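Cryptic loci regulator 2 (PDB 5IKJ) is a fission yeast silencing factor that acts upstream of histone deacetylases and is required for nucleosome positioning at heterochromatic loci and for silencing by the SHREC complex. Local coordinates at residues P258-A263 / H291-G296. Sequence-based numbering, arbitrary orientation.
Sequences PAIIVA and HCKQLG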
# COMPACT_ATOMS: atom_id res chain seq x y z
N PRO A 258 -23.77 -13.19 -3.76
CA PRO A 258 -22.82 -12.72 -2.75
C PRO A 258 -21.41 -13.19 -3.09
O PRO A 258 -21.20 -14.36 -3.42
CB PRO A 258 -23.32 -13.35 -1.44
CG PRO A 258 -24.63 -14.01 -1.77
CD PRO A 258 -24.61 -14.28 -3.24
N ALA A 259 -20.45 -12.28 -3.00
CA ALA A 259 -19.09 -12.58 -3.43
C ALA A 259 -18.10 -11.81 -2.57
O ALA A 259 -18.46 -10.88 -1.85
CB ALA A 259 -18.89 -12.23 -4.91
N ILE A 260 -16.84 -12.22 -2.67
CA ILE A 260 -15.73 -11.53 -2.02
C ILE A 260 -14.67 -11.25 -3.07
O ILE A 260 -14.34 -12.12 -3.88
CB ILE A 260 -15.13 -12.35 -0.85
CG1 ILE A 260 -14.03 -11.55 -0.15
CG2 ILE A 260 -14.58 -13.68 -1.35
CD1 ILE A 260 -13.78 -11.99 1.27
N ILE A 261 -14.15 -10.02 -3.07
CA ILE A 261 -13.07 -9.67 -3.98
C ILE A 261 -11.82 -10.43 -3.56
O ILE A 261 -11.32 -10.26 -2.44
CB ILE A 261 -12.82 -8.16 -4.00
CG1 ILE A 261 -14.12 -7.38 -4.24
CG2 ILE A 261 -11.77 -7.79 -5.05
CD1 ILE A 261 -14.71 -7.53 -5.64
N VAL A 262 -11.32 -11.30 -4.44
CA VAL A 262 -10.08 -12.03 -4.20
C VAL A 262 -8.88 -11.38 -4.88
O VAL A 262 -7.77 -11.43 -4.35
CB VAL A 262 -10.25 -13.49 -4.66
CG1 VAL A 262 -8.97 -14.28 -4.40
CG2 VAL A 262 -11.44 -14.13 -3.98
N ALA A 263 -9.06 -10.79 -6.06
CA ALA A 263 -7.96 -10.26 -6.85
C ALA A 263 -8.53 -9.19 -7.77
O ALA A 263 -9.75 -9.06 -7.91
CB ALA A 263 -7.25 -11.36 -7.64
N HIS A 291 -12.00 -10.15 -9.81
CA HIS A 291 -12.10 -11.60 -9.84
C HIS A 291 -12.54 -12.05 -8.45
O HIS A 291 -11.84 -11.81 -7.47
CB HIS A 291 -10.77 -12.23 -10.23
CG HIS A 291 -10.06 -11.49 -11.31
ND1 HIS A 291 -10.42 -11.59 -12.64
CD2 HIS A 291 -9.02 -10.62 -11.27
CE1 HIS A 291 -9.62 -10.82 -13.37
NE2 HIS A 291 -8.77 -10.22 -12.56
N CYS A 292 -13.70 -12.68 -8.38
CA CYS A 292 -14.40 -12.87 -7.12
C CYS A 292 -14.56 -14.35 -6.79
O CYS A 292 -14.28 -15.23 -7.60
CB CYS A 292 -15.77 -12.19 -7.16
SG CYS A 292 -15.70 -10.48 -7.74
N LYS A 293 -15.02 -14.58 -5.57
CA LYS A 293 -15.33 -15.91 -5.06
C LYS A 293 -16.70 -15.85 -4.41
O LYS A 293 -16.89 -15.11 -3.44
CB LYS A 293 -14.27 -16.37 -4.04
CG LYS A 293 -14.67 -17.56 -3.16
CD LYS A 293 -14.83 -18.84 -3.97
CE LYS A 293 -14.99 -20.04 -3.05
NZ LYS A 293 -16.10 -19.87 -2.07
N GLN A 294 -17.66 -16.59 -4.96
CA GLN A 294 -18.99 -16.61 -4.36
C GLN A 294 -18.91 -17.14 -2.94
O GLN A 294 -18.12 -18.04 -2.63
CB GLN A 294 -19.95 -17.46 -5.20
CG GLN A 294 -21.39 -17.40 -4.71
CD GLN A 294 -22.36 -18.05 -5.67
OE1 GLN A 294 -22.02 -18.34 -6.82
NE2 GLN A 294 -23.58 -18.30 -5.20
N LEU A 295 -19.74 -16.58 -2.07
CA LEU A 295 -19.77 -16.95 -0.66
C LEU A 295 -20.95 -17.88 -0.41
O LEU A 295 -22.09 -17.54 -0.73
CB LEU A 295 -19.86 -15.71 0.23
CG LEU A 295 -18.64 -14.79 0.14
CD1 LEU A 295 -18.91 -13.45 0.81
CD2 LEU A 295 -17.41 -15.45 0.76
N GLY A 296 -20.66 -19.05 0.16
CA GLY A 296 -21.62 -20.13 0.21
C GLY A 296 -21.55 -21.07 -0.97
O GLY A 296 -22.36 -22.00 -1.06
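The carbonyl O of His291 is gripped by two consecutive amides, Val262 N at 3.1 Å and Ala263 N at 3.3 Å, both lying in its carbonyl plane. Two residues thus face one, which makes this a classic beta bulge in an otherwise regular antiparallel pairing. Past it, His291 N returns a bond to Ala263 O; on the other side, Ile260 and Lys293 exchange a reciprocal pair, and Leu295 N reaches Pro258 O at 3.0 Å, from above the carbonyl plane.

Ala259, Ile261 and Cys292 share one face of the sheet, where CB of Ala259 meets CB of Cys292 and the Cys292 sulfur touches CD1 of Ile261 at 3.8 Å. The bulge turns Val262 toward the partner strand, and its CG2 comes to 3.6 Å from CB of Lys293, which Ile260 CG2 also contacts. Beyond that shared CB, the lysine chain bends at chi2 (66°) and again at chi4, and NZ donates to Gln294 O at 2.8 Å and to the carbonyls of Asn297 and Asn526. Leu295 lays CD1 against the carbonyl group of Ala259 and CD2 against CG2 of Ile260 (3.9 Å); an alanine here would probably open a gap beside Ile260 and leave its CG2 without that methyl neighbour.

Helix 531-540 packs on Val262, Ala263 and His291. The pair joins the central strand, 255-266, of a five-stranded antiparallel sheet to its neighbour 288-294. Backbone bonds fix the register, and the three carbonyl oxygens round the ammonium group of Lys293 are likely to favour its charged form.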